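Local coordinates for protein ribokinase (Giardia lamblia, PDB 6WHJ) that probably phosphorylates D-ribose at O-5 with ATP and magnesium, giving D-ribose 5-phosphate, as a homodimeric member of the PfkB carbohydrate kinase family, at residues B[139-144]-B[157-162]; B[150-155]-B[180-185]. All coordinates share one frame; numbering follows the deposited sequence.

Interaction 1 (B[139-144]-B[157-162])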
# COMPACT_ATOMS: atom_id res chain seq x y z
N THR B 139 -25.94 -0.35 -26.39
CA THR B 139 -25.11 -0.64 -27.55
C THR B 139 -23.84 -1.39 -27.19
O THR B 139 -23.45 -2.34 -27.89
CB THR B 139 -24.73 0.65 -28.30
OG1 THR B 139 -25.91 1.35 -28.70
CG2 THR B 139 -23.91 0.32 -29.54
N LEU B 140 -23.19 -1.00 -26.09
CA LEU B 140 -21.93 -1.58 -25.67
C LEU B 140 -22.02 -2.02 -24.21
O LEU B 140 -22.62 -1.33 -23.37
CB LEU B 140 -20.78 -0.59 -25.83
CG LEU B 140 -20.55 -0.03 -27.23
CD1 LEU B 140 -19.38 0.95 -27.18
CD2 LEU B 140 -20.28 -1.18 -28.21
N VAL B 141 -21.39 -3.15 -23.91
CA VAL B 141 -21.16 -3.58 -22.54
C VAL B 141 -19.68 -3.88 -22.41
O VAL B 141 -19.10 -4.50 -23.31
CB VAL B 141 -22.04 -4.78 -22.14
CG1 VAL B 141 -21.80 -5.97 -23.05
CG2 VAL B 141 -21.78 -5.16 -20.69
N VAL B 142 -19.05 -3.40 -21.33
CA VAL B 142 -17.60 -3.41 -21.17
C VAL B 142 -17.24 -4.11 -19.86
O VAL B 142 -17.86 -3.86 -18.82
CB VAL B 142 -17.01 -1.98 -21.18
CG1 VAL B 142 -15.50 -2.03 -21.29
CG2 VAL B 142 -17.59 -1.17 -22.32
N MET B 143 -16.23 -4.98 -19.91
CA MET B 143 -15.76 -5.69 -18.74
C MET B 143 -14.23 -5.75 -18.76
O MET B 143 -13.61 -5.62 -19.82
CB MET B 143 -16.31 -7.12 -18.67
CG MET B 143 -17.82 -7.21 -18.63
SD MET B 143 -18.41 -8.87 -18.25
CE MET B 143 -17.88 -9.05 -16.54
N GLN B 144 -13.65 -5.94 -17.58
CA GLN B 144 -12.21 -6.09 -17.40
C GLN B 144 -11.90 -7.36 -16.61
O GLN B 144 -12.62 -8.35 -16.73
CB GLN B 144 -11.61 -4.88 -16.69
CG GLN B 144 -11.98 -3.55 -17.29
CD GLN B 144 -13.36 -3.09 -16.88
OE1 GLN B 144 -13.83 -3.43 -15.79
NE2 GLN B 144 -14.01 -2.32 -17.73
N GLU B 157 -22.65 -15.11 -19.13
CA GLU B 157 -23.90 -15.76 -19.52
C GLU B 157 -25.04 -14.76 -19.65
O GLU B 157 -25.85 -14.84 -20.58
CB GLU B 157 -24.24 -16.87 -18.53
CG GLU B 157 -25.57 -17.54 -18.83
CD GLU B 157 -25.61 -18.22 -20.19
OE1 GLU B 157 -24.53 -18.60 -20.72
OE2 GLU B 157 -26.72 -18.36 -20.74
N VAL B 158 -25.09 -13.76 -18.76
CA VAL B 158 -26.11 -12.73 -18.89
C VAL B 158 -25.97 -12.00 -20.22
O VAL B 158 -26.96 -11.78 -20.94
CB VAL B 158 -26.03 -11.74 -17.71
CG1 VAL B 158 -26.92 -10.54 -17.96
CG2 VAL B 158 -26.42 -12.44 -16.42
N ILE B 159 -24.74 -11.65 -20.59
CA ILE B 159 -24.51 -10.91 -21.82
C ILE B 159 -24.86 -11.76 -23.04
O ILE B 159 -25.45 -11.27 -24.01
CB ILE B 159 -23.05 -10.42 -21.85
CG1 ILE B 159 -22.80 -9.48 -20.67
CG2 ILE B 159 -22.76 -9.70 -23.15
CD1 ILE B 159 -21.33 -9.12 -20.49
N LYS B 160 -24.53 -13.05 -22.99
CA LYS B 160 -24.91 -13.95 -24.08
C LYS B 160 -26.41 -13.96 -24.29
O LYS B 160 -26.89 -13.91 -25.43
CB LYS B 160 -24.38 -15.37 -23.80
CG LYS B 160 -24.70 -16.44 -24.86
CD LYS B 160 -24.20 -17.80 -24.41
CE LYS B 160 -24.44 -18.88 -25.45
NZ LYS B 160 -24.21 -20.26 -24.91
N GLN B 161 -27.17 -13.96 -23.19
CA GLN B 161 -28.62 -13.90 -23.28
C GLN B 161 -29.11 -12.53 -23.73
O GLN B 161 -30.15 -12.43 -24.40
CB GLN B 161 -29.25 -14.24 -21.93
CG GLN B 161 -29.38 -15.73 -21.64
CD GLN B 161 -29.78 -16.01 -20.20
OE1 GLN B 161 -30.69 -15.39 -19.65
NE2 GLN B 161 -29.10 -16.97 -19.58
N ALA B 162 -28.38 -11.46 -23.39
CA ALA B 162 -28.79 -10.12 -23.80
C ALA B 162 -28.53 -9.90 -25.29
O ALA B 162 -29.32 -9.24 -25.97
CB ALA B 162 -28.08 -9.06 -22.97

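Interaction 2 (B[150-155]-B[180-185])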
# COMPACT_ATOMS: atom_id res chain seq x y z
N ASP B 150 -15.22 -16.46 -11.33
CA ASP B 150 -16.48 -17.18 -11.44
C ASP B 150 -17.65 -16.24 -11.69
O ASP B 150 -18.58 -16.58 -12.44
CB ASP B 150 -16.75 -17.97 -10.16
CG ASP B 150 -15.82 -19.16 -9.99
OD1 ASP B 150 -15.15 -19.54 -10.97
OD2 ASP B 150 -15.79 -19.73 -8.88
N ASN B 151 -17.62 -15.04 -11.10
CA ASN B 151 -18.69 -14.08 -11.31
C ASN B 151 -18.61 -13.43 -12.68
O ASN B 151 -19.65 -13.05 -13.24
CB ASN B 151 -18.65 -13.03 -10.20
CG ASN B 151 -19.01 -13.61 -8.86
OD1 ASN B 151 -19.72 -14.61 -8.78
ND2 ASN B 151 -18.52 -12.99 -7.79
N THR B 152 -17.41 -13.27 -13.22
CA THR B 152 -17.28 -12.83 -14.61
C THR B 152 -18.00 -13.80 -15.55
O THR B 152 -18.71 -13.38 -16.46
CB THR B 152 -15.81 -12.71 -14.99
OG1 THR B 152 -15.18 -11.75 -14.14
CG2 THR B 152 -15.67 -12.25 -16.42
N LEU B 153 -17.84 -15.11 -15.31
CA LEU B 153 -18.49 -16.09 -16.17
C LEU B 153 -20.00 -16.06 -16.00
O LEU B 153 -20.75 -16.36 -16.95
CB LEU B 153 -17.93 -17.50 -15.89
CG LEU B 153 -16.46 -17.67 -16.26
CD1 LEU B 153 -16.01 -19.10 -16.16
CD2 LEU B 153 -16.16 -17.09 -17.66
N LEU B 154 -20.48 -15.72 -14.80
CA LEU B 154 -21.91 -15.50 -14.65
C LEU B 154 -22.37 -14.29 -15.45
O LEU B 154 -23.41 -14.34 -16.12
CB LEU B 154 -22.30 -15.36 -13.18
CG LEU B 154 -22.12 -16.56 -12.24
CD1 LEU B 154 -22.48 -16.19 -10.82
CD2 LEU B 154 -22.92 -17.75 -12.72
N PHE B 155 -21.59 -13.19 -15.42
CA PHE B 155 -21.97 -12.03 -16.23
C PHE B 155 -21.88 -12.33 -17.72
O PHE B 155 -22.68 -11.81 -18.50
CB PHE B 155 -21.10 -10.82 -15.90
CG PHE B 155 -21.55 -10.08 -14.68
CD1 PHE B 155 -22.78 -9.43 -14.67
CD2 PHE B 155 -20.75 -10.02 -13.55
CE1 PHE B 155 -23.21 -8.76 -13.54
CE2 PHE B 155 -21.17 -9.35 -12.42
CZ PHE B 155 -22.39 -8.71 -12.42
N ALA B 180 -4.03 -15.15 -14.39
CA ALA B 180 -3.94 -16.53 -14.84
C ALA B 180 -5.19 -17.34 -14.49
O ALA B 180 -5.42 -18.40 -15.07
CB ALA B 180 -2.70 -17.21 -14.26
N ASP B 181 -6.01 -16.86 -13.54
CA ASP B 181 -7.18 -17.61 -13.12
C ASP B 181 -8.44 -17.27 -13.91
O ASP B 181 -9.50 -17.81 -13.60
CB ASP B 181 -7.44 -17.39 -11.62
CG ASP B 181 -7.50 -15.91 -11.25
OD1 ASP B 181 -7.35 -15.06 -12.14
OD2 ASP B 181 -7.72 -15.60 -10.06
N TYR B 182 -8.34 -16.42 -14.93
CA TYR B 182 -9.49 -16.07 -15.75
C TYR B 182 -9.65 -17.04 -16.92
O TYR B 182 -8.69 -17.31 -17.65
CB TYR B 182 -9.34 -14.65 -16.28
CG TYR B 182 -10.15 -13.62 -15.53
CD1 TYR B 182 -10.90 -12.67 -16.22
CD2 TYR B 182 -10.11 -13.55 -14.15
CE1 TYR B 182 -11.63 -11.71 -15.54
CE2 TYR B 182 -10.83 -12.61 -13.46
CZ TYR B 182 -11.59 -11.68 -14.16
OH TYR B 182 -12.30 -10.72 -13.48
N ASP B 183 -10.88 -17.52 -17.10
CA ASP B 183 -11.23 -18.36 -18.25
C ASP B 183 -11.45 -17.43 -19.44
O ASP B 183 -12.57 -17.05 -19.78
CB ASP B 183 -12.46 -19.19 -17.94
CG ASP B 183 -12.70 -20.30 -18.94
OD1 ASP B 183 -12.20 -20.21 -20.08
OD2 ASP B 183 -13.38 -21.29 -18.58
N PHE B 184 -10.33 -17.02 -20.06
CA PHE B 184 -10.41 -16.09 -21.18
C PHE B 184 -11.09 -16.73 -22.39
O PHE B 184 -11.82 -16.06 -23.12
CB PHE B 184 -9.01 -15.61 -21.56
CG PHE B 184 -8.41 -14.68 -20.56
CD1 PHE B 184 -8.88 -13.38 -20.44
CD2 PHE B 184 -7.41 -15.10 -19.71
CE1 PHE B 184 -8.35 -12.51 -19.51
CE2 PHE B 184 -6.87 -14.24 -18.76
CZ PHE B 184 -7.34 -12.93 -18.66
N SER B 185 -10.88 -18.03 -22.58
CA SER B 185 -11.53 -18.71 -23.69
C SER B 185 -13.04 -18.58 -23.59
O SER B 185 -13.72 -18.27 -24.58
CB SER B 185 -11.08 -20.17 -23.72
OG SER B 185 -11.76 -20.91 -24.71

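Interaction 1 (B[139-144]-B[157-162])
Val-141 and Met-143 of strand 140-143 meet Ile-159 of helix 149-165, the strand and helix that open a beta-alpha-beta unit completed by strand 170-173. The contact is purely apolar: two side chains of the strand converge on a single isoleucine, and 125 Å² is buried in all. The backbones stay apart, the nearest pair of CA atoms being Val-141 CA and Ile-159 CA at 8.1 Å. Val-141 comes first along the strand. Its CB is directed at the helix, and both methyls take part, CG1 lying 3.9 Å from Ile-159 CG2 while CG2 lies 4.0 Å from Ile-159 CD1, so that the two branched side chains meet tip to tip. Val-142 follows with its CB turned to the far side of the sheet, where helix 272-287 packs against it through Cys-281. Met-143 returns to the helix side, where it and Ile-159 run past each other in opposite directions. Ile-159 sends CG1 back beside its own backbone N (chi1 -62°) and keeps the chain extended beyond it (chi2 171°), which brings CD1 within reach of both Val-141 CG2 and Met-143 SD. Leu-135 and Phe-171 also touch Val-141, and Phe-171 reaches Met-143 as well, so neighbouring elements complete this buried layer. The methionine bend at chi3 (68°) turns its methyl CE away, 5.2 Å from Ile-159 CD1, and leaves SD as the touching atom, 3.7 Å from the same CD1.

Interaction 2 (B[150-155]-B[180-185])
Thr-152 and Leu-153, consecutive residues of helix 149-165, face Tyr-182 and Asp-183, which lead into helix 184-188; the contact thus joins the helix of the beta-alpha-beta unit 140-143, 149-165, 170-173 to the connection that follows its second strand. It buries 158 Å², divided between an inner and an outer pair. The inner pair is the more enclosed and the closer in approach. Thr-152 and Tyr-182 are both buried and their side chains cross at about a right angle, with Thr-152 OG1 3.1 Å from Tyr-182 OH and 3.6 Å from Tyr-182 CZ. The threonine oxygen approaches the ring obliquely, while the threonine methyl CG2 stands 4.2 Å from Tyr-182 CE1. Each hydroxyl has a backbone partner nearby: Thr-152 OG1 is hydrogen-bonded to Ser-148 O, one turn back in the chain, and Tyr-182 OH to Ile-147 O. These bonds hold both polar ends at the start of helix 149-165. The phenol also lies about 6 Å, side chain to side chain, from Glu-146, a predicted substrate-binding residue.

The outer pair lies on the solvent side, Leu-153 partly exposed and Asp-183 exposed, and is looser in its wider approach. Their side chains also cross at about a right angle, but come no nearer than 4.0 Å, from Leu-153 CD1 to Asp-183 CB. Asp-183 is the centre of an inverse gamma turn, closed by a weak hydrogen bond from Phe-184 N to Tyr-182 O (2.9 Å), and the N-cap of helix 184-188. With CG anti to the backbone N (chi1 -167°), its carboxylate caps that helix through OD1, which accepts a hydrogen bond from Lys-186 N. The other carboxylate oxygen, OD2, ends 4.2 Å from Leu-153 CD1.

From the N terminus, the chain runs out along strand 140-143 and returns through helix 149-165, where interaction 1 closes a short connection of 12 residues. Residues 150-155 lie inside that connection, and their partner, 180-185, comes only after strand 170-173, so interaction 2 closes a longer loop of 24 residues that crosses the first instead of nesting in it. Helix 149-165 serves both, and Met-143 bridges them by touching Thr-152, Phe-155 and Ile-159. The contacts, with centres about 13 Å apart, also touch directly: Met-143 CE lies 3.7 Å from Phe-155 CB, and Gln-144 O is 3.7 Å from Tyr-182 CE1. Together they tie the sheet, this helix and the entry to helix 184-188.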